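Local atomic coordinates of putative aldo/keto reductase (Salmonella enterica subsp. enterica serovar Typhimurium, PDB entry 4R9O), a protein that probably acts as an NADP-dependent oxidoreductase of the aldo/keto reductase family, built on a TIM barrel. Residues Phe40-His44 / Ser266-Val272; Asp56-Tyr61 / Gly88-Arg94; Thr122-Asp126 / Gly153-His157; Met137-Ala143 / Leu170-Leu175; Ile186-Gln191 / Val249-Ile253. All coordinates share one frame. Residues are numbered along the deposited sequence.

How the contacts relate
Contact 1 spans almost the whole chain: helix 34-46, early in the sequence, meets the start of helix 269-276, so the first and last parts of the TIM barrel are brought together and the other four contacts fall between its segments. Contact 2 then closes a short loop, joining the turn after strand 51-53 to the end of strand 82-90. Contacts 3 and 4 cross: 122-126 pairs with 153-157 as neighbouring parallel strands, while 137-143, on the helix between those strands, packs against 170-175, on the next helix. Contact 5 follows in series, setting the loop after strand 182-185 against helix 245-254.

Contact 1: Phe40-His44 / Ser266-Val272; sequences FIEEH and SGKIERV
F40 overlaps the turn that leads into helix 269-276, its ring lying against the backbone of G267 and the side chains of I269 and V272. The segment 40-44 is helical throughout; 266-268 is an extended-to-turning loop that becomes helix at I269, with K268 at the N-cap position. The nearest CA atoms are those of F40 and I269, 6.9 Å apart. The CA-to-CB bond of F40 points sideways, but chi1 in t brings the ring up against the loop: CE1 is 3.4 Å from G267 O, CZ is 3.6 Å from S266 O, and CZ is 4.2 Å from V272 CG2. I269 (t, p) fills the space between the helices, its CD1 4.0 Å from F40 CE1 and 4.0 Å from H44 CB, while its CG1 lies 3.7 Å from E43 CB, so the exposed glutamate contributes its aliphatic root. The imidazole of H44 is held elsewhere, by V49 O and the hydroxyl of Y24. Within the loop, S266 OG accepts from K268 N at 3.1 Å, an ST turn that shapes the entry to the helix; a short hydroxyl side chain suits this. S266 and G267 probably belong to the NADP(+) site, as in a close relative. Apolar side chains meet, and the F40 ring packs beside two carbonyl oxygens, which implies that the join between helices 34-46 and 269-276 rests on van der Waals contact.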
# COMPACT_ATOMS: atom_id res chain seq x y z
N PHE C 40 37.81 27.12 2.14
CA PHE C 40 36.36 26.90 2.12
C PHE C 40 35.77 26.89 3.53
O PHE C 40 34.72 27.49 3.78
CB PHE C 40 36.03 25.58 1.41
CG PHE C 40 34.56 25.26 1.39
CD1 PHE C 40 33.70 25.95 0.55
CD2 PHE C 40 34.03 24.27 2.21
CE1 PHE C 40 32.35 25.67 0.53
CE2 PHE C 40 32.68 23.98 2.20
CZ PHE C 40 31.83 24.68 1.37
N ILE C 41 36.44 26.21 4.45
CA ILE C 41 36.06 26.21 5.86
C ILE C 41 36.07 27.63 6.42
O ILE C 41 35.10 28.08 7.01
CB ILE C 41 36.99 25.31 6.70
CG1 ILE C 41 36.83 23.84 6.30
CG2 ILE C 41 36.71 25.49 8.19
CD1 ILE C 41 37.87 22.92 6.89
N GLU C 42 37.18 28.34 6.21
CA GLU C 42 37.30 29.72 6.65
C GLU C 42 36.19 30.60 6.08
O GLU C 42 35.73 31.52 6.73
CB GLU C 42 38.67 30.30 6.27
CG GLU C 42 39.81 29.73 7.08
CD GLU C 42 41.15 30.31 6.68
OE1 GLU C 42 41.24 30.90 5.59
OE2 GLU C 42 42.11 30.17 7.47
N GLU C 43 35.78 30.31 4.85
CA GLU C 43 34.76 31.12 4.19
C GLU C 43 33.36 30.88 4.77
O GLU C 43 32.58 31.83 4.90
CB GLU C 43 34.76 30.88 2.68
CG GLU C 43 35.71 31.83 1.93
CD GLU C 43 35.97 31.43 0.48
OE1 GLU C 43 35.68 30.27 0.12
OE2 GLU C 43 36.47 32.28 -0.29
N HIS C 44 33.02 29.65 5.12
CA HIS C 44 31.68 29.45 5.66
C HIS C 44 31.68 29.82 7.15
O HIS C 44 30.66 30.25 7.69
CB HIS C 44 31.13 28.03 5.38
CG HIS C 44 31.75 26.90 6.15
ND1 HIS C 44 31.70 26.81 7.53
CD2 HIS C 44 32.35 25.76 5.72
CE1 HIS C 44 32.28 25.69 7.91
NE2 HIS C 44 32.68 25.03 6.84
N SER C 266 26.73 21.64 -0.56
CA SER C 266 27.43 22.16 -1.72
C SER C 266 28.83 22.67 -1.38
O SER C 266 28.99 23.47 -0.45
CB SER C 266 26.62 23.29 -2.38
OG SER C 266 27.40 23.98 -3.35
N GLY C 267 29.82 22.24 -2.14
CA GLY C 267 31.19 22.68 -1.95
C GLY C 267 31.47 24.02 -2.59
O GLY C 267 32.62 24.44 -2.68
N LYS C 268 30.42 24.71 -3.02
CA LYS C 268 30.55 26.03 -3.63
C LYS C 268 30.08 27.12 -2.67
O LYS C 268 28.90 27.19 -2.31
CB LYS C 268 29.75 26.09 -4.94
CG LYS C 268 30.16 25.06 -5.98
CD LYS C 268 29.32 25.19 -7.24
CE LYS C 268 29.72 24.18 -8.30
NZ LYS C 268 31.13 24.35 -8.71
N ILE C 269 31.01 27.99 -2.26
CA ILE C 269 30.70 28.98 -1.24
C ILE C 269 29.64 29.96 -1.73
O ILE C 269 28.89 30.53 -0.93
CB ILE C 269 31.97 29.75 -0.80
CG1 ILE C 269 31.74 30.39 0.57
CG2 ILE C 269 32.41 30.76 -1.85
CD1 ILE C 269 31.27 29.40 1.63
N GLU C 270 29.55 30.12 -3.05
CA GLU C 270 28.49 30.89 -3.67
C GLU C 270 27.12 30.35 -3.27
O GLU C 270 26.23 31.12 -2.90
CB GLU C 270 28.65 30.85 -5.20
CG GLU C 270 29.03 29.47 -5.73
CD GLU C 270 29.98 29.52 -6.90
OE1 GLU C 270 29.51 29.46 -8.06
OE2 GLU C 270 31.21 29.62 -6.67
N ARG C 271 26.96 29.03 -3.33
CA ARG C 271 25.68 28.39 -3.04
C ARG C 271 25.37 28.33 -1.54
O ARG C 271 24.21 28.38 -1.14
CB ARG C 271 25.65 26.98 -3.63
CG ARG C 271 25.36 26.94 -5.13
CD ARG C 271 25.22 25.51 -5.62
NE ARG C 271 24.23 24.75 -4.86
CZ ARG C 271 22.98 24.52 -5.25
NH1 ARG C 271 22.55 24.97 -6.42
NH2 ARG C 271 22.16 23.82 -4.47
N VAL C 272 26.41 28.19 -0.72
CA VAL C 272 26.26 28.32 0.73
C VAL C 272 25.70 29.69 1.10
O VAL C 272 24.78 29.80 1.90
CB VAL C 272 27.60 28.12 1.46
CG1 VAL C 272 27.46 28.47 2.95
CG2 VAL C 272 28.11 26.70 1.28

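Contact 2: Asp56-Tyr61 / Gly88-Arg94; sequences DIYGGY and GIATTAR
Segment 56-61, in the turn that follows strand 51-53, has G59, G60 and Y61 at positive phi; this favours glycine at the first two, and Y61 (phi 62°) takes the same left-handed conformation despite its side chain. Y61 N bonds to I57 O at 3.0 Å. Segment 88-94 is extended at I89 and A90, then enters a type I turn from T91 to R94. CA atoms approach to 5.4 Å at G60 and A93, and to 7.1 Å at I57 and I89. Y61 (chi1 m) reaches across, and its OH accepts from T91 N at 3.2 Å. One water joins Y61 OH (2.6 Å) to I89 O (2.9 Å), and another donates to D56 OD1 (2.7 Å) and accepts from I89 N (3.0 Å). The guanidinium of R94 lies flat on the Y61 ring, R94 CZ 3.8 Å from the ring centroid, a cation-pi stack. I57 CG2 packs on I89 CB at 4.1 Å. T91 OG1 bonds to Q231 of a second subunit. Y58, the probable proton donor, bonds to K86, the tyrosine-lysine pairing of the aldo/keto reductase active site.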
# COMPACT_ATOMS: atom_id res chain seq x y z
N ASP C 56 31.68 8.27 9.64
CA ASP C 56 32.81 7.39 9.37
C ASP C 56 32.79 6.87 7.92
O ASP C 56 33.82 6.84 7.26
CB ASP C 56 32.87 6.24 10.39
CG ASP C 56 31.61 5.37 10.38
OD1 ASP C 56 30.53 5.82 9.92
OD2 ASP C 56 31.71 4.22 10.86
N ILE C 57 31.61 6.52 7.42
CA ILE C 57 31.52 5.87 6.10
C ILE C 57 31.65 6.81 4.88
O ILE C 57 31.94 6.33 3.78
CB ILE C 57 30.18 5.12 5.95
CG1 ILE C 57 29.01 6.11 5.98
CG2 ILE C 57 30.02 4.04 7.02
CD1 ILE C 57 27.80 5.63 5.20
N TYR C 58 31.45 8.11 5.06
CA TYR C 58 31.36 9.03 3.91
C TYR C 58 32.59 8.96 3.02
O TYR C 58 33.73 8.86 3.50
CB TYR C 58 31.16 10.48 4.37
CG TYR C 58 29.79 10.79 4.94
CD1 TYR C 58 28.69 9.98 4.66
CD2 TYR C 58 29.60 11.88 5.78
CE1 TYR C 58 27.43 10.27 5.19
CE2 TYR C 58 28.36 12.18 6.31
CZ TYR C 58 27.28 11.37 6.02
OH TYR C 58 26.06 11.68 6.57
N GLY C 59 32.36 8.97 1.71
CA GLY C 59 33.42 8.98 0.73
C GLY C 59 34.24 7.72 0.78
O GLY C 59 35.44 7.73 0.47
N GLY C 60 33.61 6.62 1.16
CA GLY C 60 34.30 5.35 1.25
C GLY C 60 35.31 5.35 2.38
O GLY C 60 36.44 4.89 2.21
N TYR C 61 34.89 5.87 3.53
CA TYR C 61 35.74 5.99 4.72
C TYR C 61 36.94 6.90 4.45
O TYR C 61 38.05 6.62 4.92
CB TYR C 61 36.23 4.61 5.20
CG TYR C 61 35.12 3.66 5.66
CD1 TYR C 61 34.69 3.64 6.98
CD2 TYR C 61 34.53 2.77 4.76
CE1 TYR C 61 33.67 2.77 7.40
CE2 TYR C 61 33.52 1.90 5.17
CZ TYR C 61 33.10 1.90 6.49
OH TYR C 61 32.12 1.04 6.90
N GLY C 88 27.76 3.35 12.84
CA GLY C 88 26.65 2.42 12.85
C GLY C 88 26.44 1.69 11.54
O GLY C 88 25.87 0.59 11.50
N ILE C 89 26.92 2.28 10.45
CA ILE C 89 26.80 1.61 9.15
C ILE C 89 28.11 0.95 8.73
O ILE C 89 29.20 1.48 8.98
CB ILE C 89 26.32 2.60 8.08
CG1 ILE C 89 24.98 3.23 8.51
CG2 ILE C 89 26.17 1.92 6.73
CD1 ILE C 89 24.47 4.30 7.56
N ALA C 90 28.01 -0.23 8.13
CA ALA C 90 29.16 -0.92 7.57
C ALA C 90 28.97 -1.12 6.07
O ALA C 90 28.01 -1.78 5.65
CB ALA C 90 29.37 -2.25 8.27
N THR C 91 29.85 -0.53 5.26
CA THR C 91 29.69 -0.59 3.80
C THR C 91 30.73 -1.51 3.18
O THR C 91 31.70 -1.90 3.84
CB THR C 91 29.80 0.82 3.14
OG1 THR C 91 31.18 1.22 3.04
CG2 THR C 91 29.03 1.87 3.94
N THR C 92 30.52 -1.86 1.92
CA THR C 92 31.43 -2.76 1.22
C THR C 92 32.68 -2.04 0.72
O THR C 92 33.45 -2.60 -0.04
CB THR C 92 30.75 -3.44 0.02
OG1 THR C 92 30.17 -2.44 -0.83
CG2 THR C 92 29.66 -4.39 0.49
N ALA C 93 32.86 -0.79 1.14
CA ALA C 93 34.11 -0.08 0.87
C ALA C 93 35.22 -0.68 1.72
O ALA C 93 36.40 -0.52 1.42
CB ALA C 93 33.96 1.42 1.15
N ARG C 94 34.84 -1.37 2.79
CA ARG C 94 35.79 -2.16 3.57
C ARG C 94 35.68 -3.63 3.17
O ARG C 94 34.59 -4.20 3.19
CB ARG C 94 35.55 -2.01 5.08
CG ARG C 94 35.82 -0.60 5.60
CD ARG C 94 36.46 -0.61 6.99
NE ARG C 94 36.70 0.74 7.53
CZ ARG C 94 37.60 1.60 7.06
NH1 ARG C 94 37.75 2.78 7.62
NH2 ARG C 94 38.36 1.27 6.02
O HOH W 1 27.98 5.02 10.07
O HOH W 2 31.91 0.72 9.46

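Contact 3: Thr122-Asp126 / Gly153-His157; sequences TDYLD and GKVRH
Neighbouring parallel strands of a beta-alpha-beta unit meet here at their beginnings, strand 125-130 beside strand 155-161, with helix 139-151 connecting them. L125 and V155 form the parallel bridge, CA atoms 4.8 Å apart. L125 is satisfied on both sides: its N donates to K154 O at 2.7 Å, and its O accepts from R156 N at 3.0 Å. L125 O also receives a CA-H...O contact from V155 CA, at 3.4 Å. The chain turns a corner at D126 and at R156, where phi/psi become nearly helical. D126 OD2 is engaged outside the pair, by R78 and by I83 N. Its OD1 lies 4.3 Å from R156 NH2, too far for a salt bridge. G153, just past helix 139-151, has phi 86°, where a CB would clash with the preceding carbonyl O. Branched L125 and V155 share an apolar face, L125 CD1 to V155 CG2 3.9 Å. R156, extended along its side chain (m, t, t), lays its guanidinium flat over the Y124 ring (chi1 p), with R156 CZ 3.8 Å from the ring centroid.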
# COMPACT_ATOMS: atom_id res chain seq x y z
N THR C 122 41.80 15.63 15.96
CA THR C 122 41.32 16.39 17.11
C THR C 122 41.10 15.46 18.31
O THR C 122 40.97 14.25 18.13
CB THR C 122 40.01 17.13 16.78
OG1 THR C 122 39.66 18.00 17.87
CG2 THR C 122 38.87 16.14 16.55
N ASP C 123 41.08 16.01 19.52
CA ASP C 123 40.97 15.17 20.70
C ASP C 123 39.56 15.08 21.27
O ASP C 123 39.36 14.40 22.27
CB ASP C 123 41.92 15.64 21.80
CG ASP C 123 41.71 17.08 22.19
OD1 ASP C 123 42.43 17.55 23.09
OD2 ASP C 123 40.83 17.75 21.59
N TYR C 124 38.60 15.76 20.65
CA TYR C 124 37.21 15.61 21.07
C TYR C 124 36.24 15.84 19.92
O TYR C 124 36.54 16.58 18.97
CB TYR C 124 36.87 16.55 22.23
CG TYR C 124 36.66 17.99 21.82
CD1 TYR C 124 35.38 18.50 21.59
CD2 TYR C 124 37.74 18.85 21.65
CE1 TYR C 124 35.19 19.82 21.20
CE2 TYR C 124 37.56 20.16 21.27
CZ TYR C 124 36.29 20.64 21.05
OH TYR C 124 36.12 21.95 20.66
N LEU C 125 35.08 15.19 20.01
CA LEU C 125 33.96 15.42 19.10
C LEU C 125 32.88 16.15 19.86
O LEU C 125 32.65 15.87 21.03
CB LEU C 125 33.40 14.10 18.54
CG LEU C 125 34.36 13.05 17.96
CD1 LEU C 125 33.63 11.73 17.75
CD2 LEU C 125 35.01 13.52 16.66
N ASP C 126 32.21 17.09 19.19
CA ASP C 126 31.12 17.83 19.82
C ASP C 126 29.88 16.96 19.93
O ASP C 126 29.18 17.01 20.93
CB ASP C 126 30.81 19.10 19.05
CG ASP C 126 31.98 20.09 19.08
OD1 ASP C 126 32.02 20.94 19.99
OD2 ASP C 126 32.85 20.00 18.19
N GLY C 153 35.86 12.59 28.00
CA GLY C 153 35.93 13.88 27.33
C GLY C 153 36.04 13.77 25.82
O GLY C 153 36.09 14.77 25.12
N LYS C 154 36.06 12.54 25.32
CA LYS C 154 36.24 12.35 23.89
C LYS C 154 35.03 12.81 23.09
O LYS C 154 35.17 13.27 21.96
CB LYS C 154 36.56 10.88 23.59
CG LYS C 154 37.96 10.47 24.05
CD LYS C 154 38.33 9.09 23.51
CE LYS C 154 39.82 8.80 23.71
NZ LYS C 154 40.20 8.81 25.14
N VAL C 155 33.84 12.66 23.67
CA VAL C 155 32.61 13.11 23.03
C VAL C 155 31.73 13.90 24.00
O VAL C 155 31.44 13.44 25.11
CB VAL C 155 31.81 11.92 22.47
CG1 VAL C 155 30.51 12.41 21.85
CG2 VAL C 155 32.64 11.15 21.45
N ARG C 156 31.30 15.08 23.57
CA ARG C 156 30.55 16.00 24.43
C ARG C 156 29.04 15.75 24.47
O ARG C 156 28.42 15.91 25.53
CB ARG C 156 30.82 17.43 24.00
CG ARG C 156 32.26 17.86 24.29
CD ARG C 156 32.52 19.35 24.05
NE ARG C 156 33.89 19.68 24.42
CZ ARG C 156 34.46 20.88 24.29
NH1 ARG C 156 35.72 21.05 24.66
NH2 ARG C 156 33.77 21.90 23.79
N HIS C 157 28.44 15.40 23.34
CA HIS C 157 26.99 15.20 23.25
C HIS C 157 26.69 14.05 22.30
O HIS C 157 27.55 13.65 21.53
CB HIS C 157 26.28 16.47 22.78
CG HIS C 157 26.62 17.69 23.59
ND1 HIS C 157 25.93 18.02 24.73
CD2 HIS C 157 27.57 18.64 23.42
CE1 HIS C 157 26.44 19.14 25.24
NE2 HIS C 157 27.44 19.52 24.46

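Contact 4: Met137-Ala143 / Leu170-Leu175; sequences MDADDVA and LLQSRL
D140 and R174 form a salt bridge, with OD1 of the aspartate 2.9 Å from NE of the arginine; the hydrogen bond within it is weak in angle. A water accepts from R174 NH2 at 3.1 Å and, weakly, from D140 N at 3.3 Å. Both charges have further partners on a third subunit: D140 pairs with R206 there, and R174 donates to the carbonyl oxygens of Q203 and Q204. D138 is the N-cap of helix 139-151, its OD1 accepting weakly from D140 N (3.1 Å) and D141 N (3.4 Å). This helix and helix 165-173 are successive outer helices of the TIM barrel, and the alanines A139 and A143 of helix 139-151 allow close approach: CA atoms of A139 and L171 are 5.2 Å apart, those of A143 and L175, just past helix 165-173, 6.0 Å. A139 CB touches R174 CG at 3.5 Å and L170 CD1 at 3.9 Å. V142 CG1 meets L171 CD1 at 3.6 Å, and A143 CB meets L175 CD2 at 3.8 Å. M137, extended through chi2, brings CE within 3.7 Å of L170 CD2.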
# COMPACT_ATOMS: atom_id res chain seq x y z
N MET C 137 20.11 -3.35 17.43
CA MET C 137 20.54 -2.38 18.44
C MET C 137 20.13 -2.78 19.86
O MET C 137 18.94 -2.93 20.17
CB MET C 137 19.98 -0.98 18.15
CG MET C 137 20.45 0.02 19.20
SD MET C 137 19.84 1.70 19.05
CE MET C 137 18.19 1.57 19.73
N ASP C 138 21.14 -2.94 20.70
CA ASP C 138 20.97 -3.17 22.12
C ASP C 138 21.27 -1.86 22.84
O ASP C 138 22.42 -1.43 22.92
CB ASP C 138 21.90 -4.31 22.59
CG ASP C 138 21.73 -4.66 24.06
OD1 ASP C 138 21.55 -3.76 24.90
OD2 ASP C 138 21.81 -5.87 24.38
N ALA C 139 20.23 -1.20 23.34
CA ALA C 139 20.35 0.16 23.86
C ALA C 139 21.30 0.26 25.06
O ALA C 139 21.96 1.28 25.24
CB ALA C 139 18.97 0.70 24.22
N ASP C 140 21.36 -0.80 25.87
CA ASP C 140 22.29 -0.89 27.01
C ASP C 140 23.74 -0.80 26.54
O ASP C 140 24.58 -0.20 27.19
CB ASP C 140 22.12 -2.20 27.79
CG ASP C 140 20.89 -2.21 28.68
OD1 ASP C 140 20.26 -1.15 28.89
OD2 ASP C 140 20.56 -3.31 29.18
N ASP C 141 24.01 -1.46 25.42
CA ASP C 141 25.35 -1.50 24.85
C ASP C 141 25.76 -0.14 24.31
O ASP C 141 26.90 0.30 24.53
CB ASP C 141 25.41 -2.54 23.74
CG ASP C 141 25.46 -3.96 24.27
OD1 ASP C 141 25.64 -4.15 25.50
OD2 ASP C 141 25.32 -4.89 23.45
N VAL C 142 24.85 0.51 23.60
CA VAL C 142 25.09 1.86 23.09
C VAL C 142 25.32 2.81 24.27
O VAL C 142 26.25 3.61 24.24
CB VAL C 142 23.91 2.36 22.23
CG1 VAL C 142 24.14 3.81 21.74
CG2 VAL C 142 23.69 1.41 21.05
N ALA C 143 24.47 2.71 25.29
CA ALA C 143 24.62 3.53 26.49
C ALA C 143 25.98 3.33 27.15
O ALA C 143 26.59 4.29 27.59
CB ALA C 143 23.51 3.22 27.50
N LEU C 170 13.47 4.32 23.14
CA LEU C 170 14.24 3.18 23.61
C LEU C 170 15.66 3.59 24.02
O LEU C 170 16.09 3.31 25.14
CB LEU C 170 14.30 2.10 22.52
CG LEU C 170 15.34 0.99 22.75
CD1 LEU C 170 15.10 0.27 24.09
CD2 LEU C 170 15.33 0.01 21.58
N LEU C 171 16.37 4.26 23.12
CA LEU C 171 17.75 4.61 23.41
C LEU C 171 17.77 5.63 24.54
O LEU C 171 18.57 5.50 25.46
CB LEU C 171 18.47 5.15 22.17
CG LEU C 171 19.96 5.46 22.33
CD1 LEU C 171 20.74 4.31 22.96
CD2 LEU C 171 20.57 5.81 20.97
N GLN C 172 16.87 6.61 24.48
CA GLN C 172 16.86 7.67 25.49
C GLN C 172 16.68 7.12 26.90
O GLN C 172 17.28 7.64 27.85
CB GLN C 172 15.75 8.69 25.19
CG GLN C 172 15.70 9.85 26.19
CD GLN C 172 16.96 10.72 26.15
OE1 GLN C 172 17.07 11.63 25.35
NE2 GLN C 172 17.91 10.44 27.04
N SER C 173 15.86 6.08 27.03
CA SER C 173 15.58 5.49 28.35
C SER C 173 16.85 5.05 29.08
O SER C 173 16.88 5.04 30.30
CB SER C 173 14.61 4.30 28.23
OG SER C 173 15.17 3.22 27.49
N ARG C 174 17.89 4.73 28.32
CA ARG C 174 19.12 4.21 28.91
C ARG C 174 20.13 5.30 29.27
O ARG C 174 21.11 5.03 29.95
CB ARG C 174 19.77 3.20 27.97
CG ARG C 174 18.83 2.09 27.46
CD ARG C 174 18.19 1.36 28.61
NE ARG C 174 17.71 0.03 28.23
CZ ARG C 174 16.44 -0.37 28.35
NH1 ARG C 174 15.53 0.47 28.81
NH2 ARG C 174 16.10 -1.60 28.01
N LEU C 175 19.88 6.52 28.81
CA LEU C 175 20.89 7.58 28.92
C LEU C 175 20.61 8.59 30.03
O LEU C 175 19.47 9.03 30.22
CB LEU C 175 21.02 8.31 27.58
CG LEU C 175 21.52 7.41 26.45
CD1 LEU C 175 21.44 8.10 25.09
CD2 LEU C 175 22.95 6.94 26.72
O HOH W 3 18.57 -2.56 26.38

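Contact 5: Ile186-Gln191 / Val249-Ile253; sequences ISPVHQ and VYAWI
W252, with chi1 t and chi2 near 92°, reaches from helix 245-254 to the irregular loop 186-191, where P188 sits over its face. P188 CG lies 4.1 Å from the centroid of the six-membered ring, a CH-pi contact, and P188 CD is 3.8 Å from V249 CG1 (chi1 t). The compact, restricted pyrrolidine, puckered C-gamma exo, offers its CG to the broad indole face. CA atoms come nearest at S187 and I253, 6.6 Å, and at P188 and V249, 7.4 Å. I253 (m, t) extends CD1 to 3.4 Å from I186 O, a buried carbonyl without a polar partner. I186 (m, t) directs CG2 to the indole edge, 4.5 Å from W252 CZ3. S187, chi1 p, turns its OG back to accept weakly from V189 N and H190 N, both at 3.0 Å. Q191 (m, t) places its amide so that NE2 donates to P188 O at 2.8 Å, while its CD lies 4.0 Å from W252 CH2. W288 stacks on W252 from helix 285-296. I253 also touches C214, placing this loop-on-helix junction beside the probable NADP(+) site of the aldo/keto reductase barrel.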
# COMPACT_ATOMS: atom_id res chain seq x y z
N ILE C 186 14.06 15.83 5.37
CA ILE C 186 12.95 16.78 5.24
C ILE C 186 13.09 17.65 3.99
O ILE C 186 14.09 18.34 3.82
CB ILE C 186 12.85 17.74 6.44
CG1 ILE C 186 12.96 17.00 7.77
CG2 ILE C 186 11.55 18.55 6.35
CD1 ILE C 186 13.05 17.89 8.99
N SER C 187 12.08 17.62 3.14
CA SER C 187 12.03 18.48 1.96
C SER C 187 10.61 18.49 1.42
O SER C 187 9.79 17.66 1.83
CB SER C 187 13.00 17.99 0.89
OG SER C 187 12.46 16.90 0.18
N PRO C 188 10.29 19.42 0.51
CA PRO C 188 8.97 19.34 -0.13
C PRO C 188 8.82 18.03 -0.91
O PRO C 188 7.70 17.56 -1.14
CB PRO C 188 8.96 20.55 -1.08
CG PRO C 188 9.95 21.51 -0.50
CD PRO C 188 11.02 20.65 0.14
N VAL C 189 9.95 17.43 -1.29
CA VAL C 189 9.99 16.20 -2.07
C VAL C 189 9.82 14.96 -1.19
O VAL C 189 9.44 13.88 -1.66
CB VAL C 189 11.34 16.10 -2.84
CG1 VAL C 189 11.40 14.87 -3.72
CG2 VAL C 189 11.55 17.34 -3.68
N HIS C 190 10.10 15.10 0.10
CA HIS C 190 9.99 14.00 1.04
C HIS C 190 9.38 14.49 2.34
O HIS C 190 10.10 15.01 3.20
CB HIS C 190 11.37 13.37 1.30
CG HIS C 190 11.32 12.15 2.17
ND1 HIS C 190 10.94 10.92 1.69
CD2 HIS C 190 11.57 11.98 3.49
CE1 HIS C 190 10.97 10.03 2.67
NE2 HIS C 190 11.36 10.65 3.78
N GLN C 191 8.06 14.32 2.48
CA GLN C 191 7.32 14.92 3.58
C GLN C 191 6.68 13.99 4.64
O GLN C 191 5.91 14.48 5.47
CB GLN C 191 6.19 15.81 3.02
CG GLN C 191 6.60 16.91 2.03
CD GLN C 191 5.42 17.81 1.63
OE1 GLN C 191 4.53 18.10 2.44
NE2 GLN C 191 5.40 18.23 0.37
N VAL C 249 13.08 26.84 -0.86
CA VAL C 249 13.04 25.52 -0.24
C VAL C 249 13.59 25.54 1.19
O VAL C 249 12.98 24.99 2.10
CB VAL C 249 13.82 24.48 -1.06
CG1 VAL C 249 13.89 23.14 -0.32
CG2 VAL C 249 13.19 24.31 -2.44
N TYR C 250 14.74 26.18 1.40
CA TYR C 250 15.29 26.27 2.76
C TYR C 250 14.33 27.01 3.70
O TYR C 250 14.16 26.63 4.86
CB TYR C 250 16.66 26.97 2.74
CG TYR C 250 17.79 26.09 2.19
CD1 TYR C 250 17.95 24.78 2.62
CD2 TYR C 250 18.67 26.59 1.24
CE1 TYR C 250 18.98 23.98 2.12
CE2 TYR C 250 19.70 25.80 0.73
CZ TYR C 250 19.85 24.50 1.17
OH TYR C 250 20.87 23.73 0.65
N ALA C 251 13.71 28.08 3.20
CA ALA C 251 12.77 28.87 3.99
C ALA C 251 11.57 28.01 4.37
O ALA C 251 11.05 28.11 5.48
CB ALA C 251 12.33 30.11 3.20
N TRP C 252 11.17 27.14 3.45
CA TRP C 252 10.05 26.23 3.65
C TRP C 252 10.32 25.25 4.79
O TRP C 252 9.43 24.95 5.60
CB TRP C 252 9.79 25.46 2.35
CG TRP C 252 8.57 24.57 2.36
CD1 TRP C 252 7.32 24.90 1.95
CD2 TRP C 252 8.51 23.20 2.77
NE1 TRP C 252 6.47 23.83 2.10
CE2 TRP C 252 7.18 22.77 2.60
CE3 TRP C 252 9.45 22.29 3.29
CZ2 TRP C 252 6.76 21.47 2.91
CZ3 TRP C 252 9.03 21.00 3.60
CH2 TRP C 252 7.70 20.61 3.41
N ILE C 253 11.55 24.75 4.84
CA ILE C 253 12.00 23.84 5.88
C ILE C 253 12.11 24.55 7.24
O ILE C 253 11.68 24.03 8.27
CB ILE C 253 13.36 23.22 5.51
CG1 ILE C 253 13.20 22.24 4.34
CG2 ILE C 253 14.02 22.54 6.70
CD1 ILE C 253 14.52 21.71 3.82